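Local coordinates for surface protein VspA (Borrelia turicatae, PDB 1YJG) that is the helical core of an outer-membrane lipoprotein, one of a set of antigenically distinct surface proteins whose gene switching probably lets the spirochaete evade host immunity, at residues K15-L20 against T63-L68; K49-A54 against T115-A120. One frame throughout, in Å; residues are numbered along the deposited sequence.

Interaction 1: K15-L20 against T63-L68; sequences KDVHTL and TKLASL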
# COMPACT_ATOMS: atom_id res chain seq x y z
N LYS A 15 -1.62 3.70 -11.15
CA LYS A 15 -0.62 2.76 -10.63
C LYS A 15 -0.65 2.83 -9.11
O LYS A 15 -0.63 1.80 -8.43
CB LYS A 15 0.79 3.11 -11.16
CG LYS A 15 1.92 2.16 -10.74
CD LYS A 15 1.58 0.67 -10.96
CE LYS A 15 2.73 -0.24 -10.51
NZ LYS A 15 2.50 -1.66 -10.83
N ASP A 16 -0.71 4.05 -8.60
CA ASP A 16 -0.77 4.31 -7.17
C ASP A 16 -1.95 3.55 -6.53
O ASP A 16 -1.77 2.81 -5.57
CB ASP A 16 -0.91 5.81 -6.97
CG ASP A 16 -0.90 6.22 -5.52
OD1 ASP A 16 -1.78 7.02 -5.15
OD2 ASP A 16 -0.03 5.81 -4.70
N VAL A 17 -3.15 3.73 -7.08
CA VAL A 17 -4.33 3.06 -6.57
C VAL A 17 -4.22 1.53 -6.69
O VAL A 17 -4.63 0.79 -5.80
CB VAL A 17 -5.61 3.59 -7.27
CG1 VAL A 17 -6.81 2.70 -6.98
CG2 VAL A 17 -5.89 5.01 -6.84
N HIS A 18 -3.65 1.06 -7.80
CA HIS A 18 -3.48 -0.36 -8.06
C HIS A 18 -2.62 -1.00 -6.99
O HIS A 18 -2.97 -2.05 -6.43
CB HIS A 18 -2.84 -0.52 -9.44
CG HIS A 18 -2.69 -1.94 -9.88
ND1 HIS A 18 -1.53 -2.66 -9.71
CD2 HIS A 18 -3.54 -2.76 -10.56
CE1 HIS A 18 -1.67 -3.87 -10.23
NE2 HIS A 18 -2.88 -3.95 -10.76
N THR A 19 -1.51 -0.33 -6.67
CA THR A 19 -0.60 -0.83 -5.64
C THR A 19 -1.31 -0.91 -4.28
O THR A 19 -1.23 -1.93 -3.61
CB THR A 19 0.63 0.06 -5.55
OG1 THR A 19 1.48 -0.19 -6.69
CG2 THR A 19 1.48 -0.30 -4.33
N LEU A 20 -2.00 0.17 -3.90
CA LEU A 20 -2.72 0.18 -2.63
C LEU A 20 -3.72 -1.00 -2.51
O LEU A 20 -3.85 -1.60 -1.45
CB LEU A 20 -3.48 1.49 -2.44
CG LEU A 20 -2.64 2.74 -2.18
CD1 LEU A 20 -3.54 3.93 -1.98
CD2 LEU A 20 -1.74 2.56 -0.96
N THR A 63 -10.79 7.98 -2.08
CA THR A 63 -10.54 9.41 -2.16
C THR A 63 -9.75 9.74 -3.44
O THR A 63 -10.03 10.72 -4.10
CB THR A 63 -9.75 9.89 -0.93
OG1 THR A 63 -10.55 9.71 0.25
CG2 THR A 63 -9.48 11.40 -0.98
N LYS A 64 -8.77 8.90 -3.77
CA LYS A 64 -7.94 9.09 -4.96
C LYS A 64 -8.75 8.91 -6.25
O LYS A 64 -8.49 9.57 -7.23
CB LYS A 64 -6.74 8.14 -4.95
CG LYS A 64 -5.70 8.49 -3.87
CD LYS A 64 -4.78 7.33 -3.55
CE LYS A 64 -3.85 7.65 -2.37
NZ LYS A 64 -2.75 8.55 -2.75
N LEU A 65 -9.71 8.01 -6.22
CA LEU A 65 -10.57 7.74 -7.36
C LEU A 65 -11.56 8.88 -7.49
O LEU A 65 -11.91 9.25 -8.60
CB LEU A 65 -11.30 6.39 -7.19
CG LEU A 65 -10.38 5.17 -7.26
CD1 LEU A 65 -11.07 3.89 -6.77
CD2 LEU A 65 -9.86 4.99 -8.66
N ALA A 66 -12.00 9.44 -6.36
CA ALA A 66 -12.94 10.55 -6.36
C ALA A 66 -12.28 11.73 -7.08
O ALA A 66 -12.92 12.44 -7.87
CB ALA A 66 -13.33 10.93 -4.94
N SER A 67 -10.99 11.91 -6.84
CA SER A 67 -10.21 12.98 -7.46
C SER A 67 -10.02 12.69 -8.95
O SER A 67 -10.16 13.57 -9.79
CB SER A 67 -8.85 13.10 -6.78
OG SER A 67 -8.01 14.02 -7.46
N LEU A 68 -9.68 11.44 -9.28
CA LEU A 68 -9.46 11.04 -10.67
C LEU A 68 -10.69 11.23 -11.56
O LEU A 68 -10.57 11.60 -12.73
CB LEU A 68 -9.01 9.58 -10.75
CG LEU A 68 -7.52 9.35 -10.97
CD1 LEU A 68 -7.29 7.88 -11.32
CD2 LEU A 68 -6.93 10.28 -12.04
O HOH W 1 0.04 6.89 -2.10
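K64 reaches across from helix 48-69 to D16 on helix 2-28, two long helices of the Vsp helical bundle that run antiparallel here, with short-segment axes 10.6 Å apart at 157°. K64 takes part in three of the four residue pairs. CG stands beside the backbone N, anti to the carbonyl carbon (chi1 -70°), the chain then runs out extended, and a bend at chi4 of -76° sets NZ, which lies 3.0 Å from D16 OD1 in a salt bridge. OD1 receives it with its syn lone pair, on the side of the other oxygen, and the two side chains meet at about a right angle. The methylenes of K64 serve as apolar surface: K64 CB rests 3.8 Å from V17 CG2, the two side chains sliding past each other in opposite directions, while L20 CD1 meets K64 CE at 3.8 Å, the leucine lying across the lysine. Deeper in, V17 CG1 faces L65 CD2 at 4.2 Å. I139 of helix 129-155 also packs on V17, and V85 of helix 76-98 on L65, so residues of all four long helices meet around V17 and L65. The carboxylate has a second role, since D16 OD2 is hydrogen-bonded to T19 OG1 of the second subunit, placing the salt bridge beside the dimer interface. A water donates to D16 OD2 at 2.8 Å and accepts a weak bond from K64 NZ at 3.3 Å, spanning the charged pair.

Interaction 2: K49-A54 against T115-A120; sequences KLISGA and TAIDIA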
# COMPACT_ATOMS: atom_id res chain seq x y z
N LYS A 49 -7.90 -4.46 14.52
CA LYS A 49 -7.07 -3.31 14.10
C LYS A 49 -6.40 -3.46 12.74
O LYS A 49 -6.10 -2.45 12.09
CB LYS A 49 -6.02 -2.97 15.18
CG LYS A 49 -6.42 -1.79 16.07
CD LYS A 49 -7.74 -2.06 16.78
CE LYS A 49 -8.05 -1.04 17.86
NZ LYS A 49 -8.62 -1.73 19.06
N LEU A 50 -6.14 -4.70 12.33
CA LEU A 50 -5.54 -4.97 11.03
C LEU A 50 -6.62 -4.69 9.98
O LEU A 50 -6.33 -4.10 8.93
CB LEU A 50 -5.03 -6.41 10.94
CG LEU A 50 -4.55 -6.91 9.58
CD1 LEU A 50 -3.37 -6.06 9.07
CD2 LEU A 50 -4.19 -8.39 9.64
N ILE A 51 -7.87 -5.08 10.26
CA ILE A 51 -8.96 -4.82 9.33
C ILE A 51 -9.17 -3.30 9.26
O ILE A 51 -9.51 -2.78 8.21
CB ILE A 51 -10.27 -5.52 9.71
CG1 ILE A 51 -10.05 -6.99 10.11
CG2 ILE A 51 -11.28 -5.45 8.54
CD1 ILE A 51 -9.20 -7.80 9.15
N SER A 52 -8.98 -2.60 10.38
CA SER A 52 -9.14 -1.15 10.40
C SER A 52 -8.12 -0.55 9.43
O SER A 52 -8.44 0.39 8.70
CB SER A 52 -8.98 -0.56 11.81
OG SER A 52 -10.00 -1.03 12.70
N GLY A 53 -6.90 -1.10 9.42
CA GLY A 53 -5.83 -0.64 8.56
C GLY A 53 -6.20 -0.79 7.09
O GLY A 53 -6.01 0.13 6.29
N ALA A 54 -6.74 -1.95 6.75
CA ALA A 54 -7.18 -2.26 5.39
C ALA A 54 -8.28 -1.28 5.01
O ALA A 54 -8.30 -0.74 3.91
CB ALA A 54 -7.71 -3.67 5.32
N THR A 115 -12.82 -13.21 5.65
CA THR A 115 -14.05 -12.90 4.91
C THR A 115 -14.09 -11.41 4.58
O THR A 115 -14.93 -10.97 3.79
CB THR A 115 -15.34 -13.26 5.68
OG1 THR A 115 -15.49 -12.41 6.82
CG2 THR A 115 -15.28 -14.70 6.23
N ALA A 116 -13.21 -10.63 5.18
CA ALA A 116 -13.16 -9.20 4.92
C ALA A 116 -12.07 -8.78 3.94
O ALA A 116 -12.37 -8.09 2.97
CB ALA A 116 -13.03 -8.41 6.23
N ILE A 117 -10.82 -9.22 4.17
CA ILE A 117 -9.67 -8.83 3.33
C ILE A 117 -8.78 -9.89 2.67
O ILE A 117 -7.69 -9.54 2.18
CB ILE A 117 -8.74 -7.92 4.19
CG1 ILE A 117 -7.96 -8.75 5.23
CG2 ILE A 117 -9.54 -6.84 4.90
CD1 ILE A 117 -6.96 -7.93 6.06
N ASP A 118 -9.20 -11.15 2.65
CA ASP A 118 -8.40 -12.23 2.04
C ASP A 118 -9.12 -12.79 0.81
O ASP A 118 -10.02 -13.60 0.93
CB ASP A 118 -8.12 -13.34 3.08
CG ASP A 118 -6.96 -14.25 2.67
OD1 ASP A 118 -6.25 -14.77 3.54
OD2 ASP A 118 -6.67 -14.50 1.49
N ILE A 119 -8.71 -12.34 -0.37
CA ILE A 119 -9.32 -12.77 -1.63
C ILE A 119 -8.94 -14.19 -2.05
O ILE A 119 -9.67 -14.82 -2.79
CB ILE A 119 -8.98 -11.78 -2.79
CG1 ILE A 119 -7.50 -11.86 -3.20
CG2 ILE A 119 -9.34 -10.33 -2.44
CD1 ILE A 119 -7.23 -11.25 -4.57
N ALA A 120 -7.79 -14.66 -1.58
CA ALA A 120 -7.30 -15.99 -1.94
C ALA A 120 -7.82 -17.13 -1.08
O ALA A 120 -7.82 -18.29 -1.52
CB ALA A 120 -5.77 -15.99 -1.91
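I117, on the segment of helix 110-117, presses its two branches against helix 48-69. I117 CG2 meets A54 CB at 3.7 Å, and I117 CD1 meets I51 CD1 at 3.8 Å, methyl against methyl, the two isoleucines crossing obliquely. The same CD1 also lies 4.4 Å from L50 CG, so one terminal methyl serves two residues of the helix. Beside it, A116 CB faces I51 CG2 at 4.1 Å, which leaves I51 touching one neighbour with each branch. All five residues are buried, and the contact across the segments is wholly apolar, with no hydrogen bond between them. The torsions account for the split of I117: CG1 stands between the backbone N and the carbonyl carbon (chi1 74°), while CG2 is anti to that carbon, and an extended chi2 of 177° carries CD1 out to I51. Behind this first shell, T115 is fixed by backbone hydrogen bonds to K127 and A129, and its OG1 bonds to D112 O and K127 NZ; this ties T115 to the chain at K127 and to the start of helix 129-155. I35 of the second subunit, from its strand 33-36, packs on I51 and marks the dimer interface. Around the apolar cluster, L27 of helix 2-28 touches L50 and A54, I31 in the following loop reaches both L50 and I117, and I24 touches I117, so that through I117 the short helix 110-117 is seated against both helix 48-69 and helix 2-28.

In the fold
Both interactions draw on helix 48-69, interaction 2 near its start and interaction 1 near its far end, with centres about 18 Å apart and no touch between them. Interaction 1 joins two long antiparallel helices and grades from apolar core to a charged, partly exposed margin where a water bonds the carboxylate and only weakly the lysine. Interaction 2 is buried throughout and purely apolar, and it brings in a short helix, 110-117. Helix 2-28 supplies one side of interaction 1 and lines the surroundings of interaction 2. Each borders the second subunit through both polar and apolar side chains.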